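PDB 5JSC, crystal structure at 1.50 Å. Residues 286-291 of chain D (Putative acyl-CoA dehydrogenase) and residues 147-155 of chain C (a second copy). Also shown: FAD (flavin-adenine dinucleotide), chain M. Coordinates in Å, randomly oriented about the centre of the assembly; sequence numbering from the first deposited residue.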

# COMPACT_ATOMS: atom_id res chain seq x y z
N SER D 286 -18.42 -4.37 20.56
CA SER D 286 -19.76 -4.01 21.00
C SER D 286 -20.78 -3.93 19.87
O SER D 286 -21.99 -4.07 20.15
CB SER D 286 -19.74 -2.66 21.73
OG SER D 286 -19.37 -1.61 20.86
N ARG D 287 -20.36 -3.72 18.63
CA ARG D 287 -21.30 -3.45 17.55
C ARG D 287 -21.89 -4.77 17.04
O ARG D 287 -21.20 -5.55 16.38
CB ARG D 287 -20.61 -2.69 16.42
CG ARG D 287 -21.54 -2.33 15.28
CD ARG D 287 -22.63 -1.38 15.74
NE ARG D 287 -23.34 -0.77 14.61
CZ ARG D 287 -24.36 0.07 14.73
NH1 ARG D 287 -24.81 0.42 15.93
NH2 ARG D 287 -24.92 0.58 13.64
N LYS D 288 -23.17 -5.00 17.32
CA LYS D 288 -23.83 -6.20 16.83
C LYS D 288 -24.21 -6.03 15.37
O LYS D 288 -24.67 -4.96 14.95
CB LYS D 288 -25.07 -6.50 17.67
CG LYS D 288 -24.78 -6.75 19.13
CD LYS D 288 -26.10 -6.98 19.88
CE LYS D 288 -25.90 -7.13 21.37
NZ LYS D 288 -25.66 -5.81 22.01
N MET D 289 -24.01 -7.09 14.59
CA MET D 289 -24.35 -7.09 13.18
C MET D 289 -24.28 -8.51 12.66
O MET D 289 -23.44 -9.31 13.08
CB MET D 289 -23.42 -6.18 12.36
CG MET D 289 -21.94 -6.50 12.52
SD MET D 289 -20.91 -5.76 11.23
CE MET D 289 -21.20 -4.00 11.48
N PHE D 290 -25.19 -8.83 11.72
CA PHE D 290 -25.18 -10.11 11.01
C PHE D 290 -25.17 -11.28 11.98
O PHE D 290 -24.50 -12.30 11.76
CB PHE D 290 -24.01 -10.18 10.02
CG PHE D 290 -24.03 -9.08 8.99
CD1 PHE D 290 -24.91 -9.13 7.91
CD2 PHE D 290 -23.19 -7.97 9.11
CE1 PHE D 290 -24.95 -8.12 6.97
CE2 PHE D 290 -23.22 -6.96 8.16
CZ PHE D 290 -24.10 -7.03 7.09
N GLY D 291 -25.92 -11.15 13.07
CA GLY D 291 -26.06 -12.23 14.03
C GLY D 291 -24.88 -12.43 14.94
O GLY D 291 -24.86 -13.40 15.70
PA FAD M . -22.06 -0.42 10.64
O1A FAD M . -23.13 -1.14 9.91
O2A FAD M . -22.01 -0.60 12.16
O5B FAD M . -20.67 -0.84 10.00
C5B FAD M . -19.44 -0.37 10.60
C4B FAD M . -18.33 -0.79 9.67
O4B FAD M . -18.27 -2.23 9.64
C3B FAD M . -18.54 -0.42 8.21
O3B FAD M . -18.23 0.94 7.92
C2B FAD M . -17.61 -1.42 7.51
O2B FAD M . -16.27 -0.93 7.51
C1B FAD M . -17.71 -2.65 8.42
N9A FAD M . -18.52 -3.75 7.91
C8A FAD M . -19.85 -3.71 7.57
N7A FAD M . -20.35 -4.87 7.23
C5A FAD M . -19.27 -5.74 7.35
C6A FAD M . -19.14 -7.13 7.14
N6A FAD M . -20.14 -7.91 6.73
N1A FAD M . -17.93 -7.69 7.35
C2A FAD M . -16.92 -6.90 7.74
N3A FAD M . -16.92 -5.58 7.97
C4A FAD M . -18.14 -5.06 7.76
N1 FAD M . -28.45 6.10 5.33
C2 FAD M . -29.72 6.18 4.82
O2 FAD M . -30.57 5.29 5.00
N3 FAD M . -30.09 7.29 4.10
C4 FAD M . -29.28 8.38 3.82
O4 FAD M . -29.74 9.36 3.25
C4X FAD M . -27.94 8.27 4.33
N5 FAD M . -27.14 9.28 4.17
C5X FAD M . -25.92 9.27 4.83
C6 FAD M . -25.13 10.41 4.79
C7 FAD M . -23.95 10.48 5.52
C7M FAD M . -23.14 11.75 5.49
C8 FAD M . -23.54 9.38 6.30
C8M FAD M . -22.27 9.42 7.11
C9 FAD M . -24.33 8.23 6.32
C9A FAD M . -25.52 8.17 5.60
N10 FAD M . -26.39 7.06 5.69
C10 FAD M . -27.62 7.09 5.09
C1' FAD M . -26.02 5.93 6.56
C2' FAD M . -24.99 4.99 5.93
O2' FAD M . -25.58 4.25 4.85
C3' FAD M . -24.48 4.02 6.99
O3' FAD M . -23.72 4.82 7.89
C4' FAD M . -23.62 2.89 6.44
O4' FAD M . -24.45 1.97 5.73
C5' FAD M . -22.86 2.17 7.53
O5' FAD M . -23.82 1.70 8.50
P FAD M . -23.47 2.00 10.06
O1P FAD M . -23.13 3.43 10.27
O2P FAD M . -24.58 1.47 10.91
O3P FAD M . -22.15 1.14 10.33
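Chain C (147-155) SEPEAGSDV

A cofactor bound where two subunits meet can tie them together, because each chain contributes donors to the same pyrophosphate while also bonding directly to its neighbour. The FAD of this putative acyl-CoA dehydrogenase illustrates the principle. Chain C supplies an irregular segment with no regular helix or strand, which passes alongside the short strand Lys288(D)-Met289(D) and the residues flanking it. The two backbones run in the same general sense: the CA atoms of Lys288(D) and Glu150(C) lie 7.7 Å apart, and those of Phe290(D) and Asp154(C) close to 6.1 Å.

The chain C segment begins at the flavin, out of reach of chain D. Ser147(C) is in an extended conformation, and its N donates to FAD O2 at 2.7 Å while its OG donates to FAD N1 at 2.8 Å. Glu148(C), also extended, opens a type I beta turn that ends at Ala151(C). The turn is held at both edges, by Ala151(C) N to Glu148(C) O at 3.1 Å and by Glu148(C) N to Ala151(C) O at 2.8 Å.

This turn meets Arg287(D) largely through its backbone. The CB of Pro149(C) points away, but its carbonyl O accepts two hydrogen bonds from the guanidinium, from Arg287(D) NH1 at 2.9 Å and from Arg287(D) NH2 at 3.0 Å, near the plane of the group. The arginine reaches the turn although its CA-to-CB bond leaves sideways; chi1 is t and chi2 p. The same guanidinium also engages the cofactor, with Arg287(D) NE to FAD O2A at 2.8 Å and a weak bond from Arg287(D) NH2 to FAD O2P at 2.9 Å, so one cation serves both the neighbouring turn and the pyrophosphate.

At Glu150(C) the backbone C lies over one face of the guanidinium, 3.7 Å from Arg287(D) NH2, and the carboxylate adds a long salt bridge, Glu150(C) OE1 to Arg287(D) NH1 at 3.7 Å. The carbonyls of Glu150(C) and Lys288(D), whose O atoms are 4.1 Å apart, are bridged by two waters; one donates to both, at 2.6 Å to Glu150(C) O and 2.7 Å to Lys288(D) O, and the second lies within 2.8 Å of each of these two O atoms.

Beyond the turn, Ala151(C) directs its CB away from chain D, and Gly152(C) passes close to the cofactor, its N 3.2 Å from FAD O2P: an ideal CB there would fall 2.0 Å from FAD O5'. Ser153(C) then turns toward chain D in helical phi/psi. It grips the phosphate with Ser153(C) N to FAD O1A at 3.0 Å and Ser153(C) OG to FAD O1A at 2.8 Å, while Ser153(C) O comes 3.8 Å from Phe290(D) CZ.

Asp154(C), also pointing toward chain D, makes the second direct anchor. Its OD2 accepts from Phe290(D) N at 2.8 Å, and its CB packs over the face of the Phe290(D) ring in a CH-pi contact, 3.8 Å from the centroid. A water donates to Asp154(C) OD2 at 2.7 Å and accepts weakly from Gly291(D) N at 3.0 Å. The contact ends at Asp154(C); the CB of Val155(C) points away and the residue makes no contact.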

# COMPACT_ATOMS: atom_id res chain seq x y z
N SER C 147 -31.20 3.31 6.80
CA SER C 147 -30.32 3.02 7.94
C SER C 147 -30.99 3.33 9.28
O SER C 147 -31.83 4.24 9.39
CB SER C 147 -29.04 3.85 7.82
OG SER C 147 -28.38 3.56 6.60
N GLU C 148 -30.58 2.60 10.30
CA GLU C 148 -31.08 2.71 11.66
C GLU C 148 -29.90 2.82 12.61
O GLU C 148 -28.78 2.41 12.28
CB GLU C 148 -31.93 1.48 12.02
CG GLU C 148 -33.09 1.30 11.06
CD GLU C 148 -33.99 0.14 11.40
OE1 GLU C 148 -33.60 -0.70 12.24
OE2 GLU C 148 -35.09 0.08 10.83
N PRO C 149 -30.12 3.36 13.82
CA PRO C 149 -29.01 3.45 14.79
C PRO C 149 -28.29 2.14 15.01
O PRO C 149 -27.06 2.12 15.16
CB PRO C 149 -29.71 3.95 16.06
CG PRO C 149 -30.85 4.80 15.52
CD PRO C 149 -31.34 4.02 14.31
N GLU C 150 -29.02 1.03 15.03
CA GLU C 150 -28.41 -0.26 15.31
C GLU C 150 -28.14 -1.09 14.07
O GLU C 150 -27.60 -2.19 14.20
CB GLU C 150 -29.29 -1.06 16.29
CG GLU C 150 -29.52 -0.31 17.59
CD GLU C 150 -28.24 0.26 18.17
OE1 GLU C 150 -27.34 -0.53 18.52
OE2 GLU C 150 -28.13 1.51 18.26
N ALA C 151 -28.48 -0.59 12.88
CA ALA C 151 -28.31 -1.39 11.66
C ALA C 151 -28.21 -0.47 10.45
O ALA C 151 -29.22 0.11 10.04
CB ALA C 151 -29.46 -2.37 11.50
N GLY C 152 -27.02 -0.36 9.88
CA GLY C 152 -26.80 0.34 8.63
C GLY C 152 -26.33 -0.61 7.54
O GLY C 152 -26.99 -0.76 6.51
N SER C 153 -25.20 -1.28 7.77
CA SER C 153 -24.75 -2.31 6.83
C SER C 153 -25.72 -3.49 6.80
O SER C 153 -26.02 -4.03 5.72
CB SER C 153 -23.35 -2.80 7.21
OG SER C 153 -22.44 -1.72 7.22
N ASP C 154 -26.21 -3.91 7.96
CA ASP C 154 -27.05 -5.10 8.07
C ASP C 154 -28.52 -4.72 7.90
O ASP C 154 -29.34 -4.81 8.81
CB ASP C 154 -26.81 -5.80 9.40
CG ASP C 154 -27.51 -7.14 9.51
OD1 ASP C 154 -28.05 -7.62 8.49
OD2 ASP C 154 -27.50 -7.71 10.62
N VAL C 155 -28.84 -4.31 6.66
CA VAL C 155 -30.17 -3.86 6.28
C VAL C 155 -31.20 -4.95 6.52
O VAL C 155 -32.35 -4.68 6.91
CB VAL C 155 -30.17 -3.43 4.80
CG1 VAL C 155 -31.57 -3.13 4.31
CG2 VAL C 155 -29.26 -2.26 4.60
O HOH W 1 -26.14 3.23 12.24
O HOH W 2 -26.15 -3.98 12.90
O HOH W 3 -24.88 -2.97 18.64
O HOH W 4 -23.87 -0.41 18.69
O HOH W 5 -26.30 -3.19 16.37
O HOH W 6 -28.44 -9.56 12.42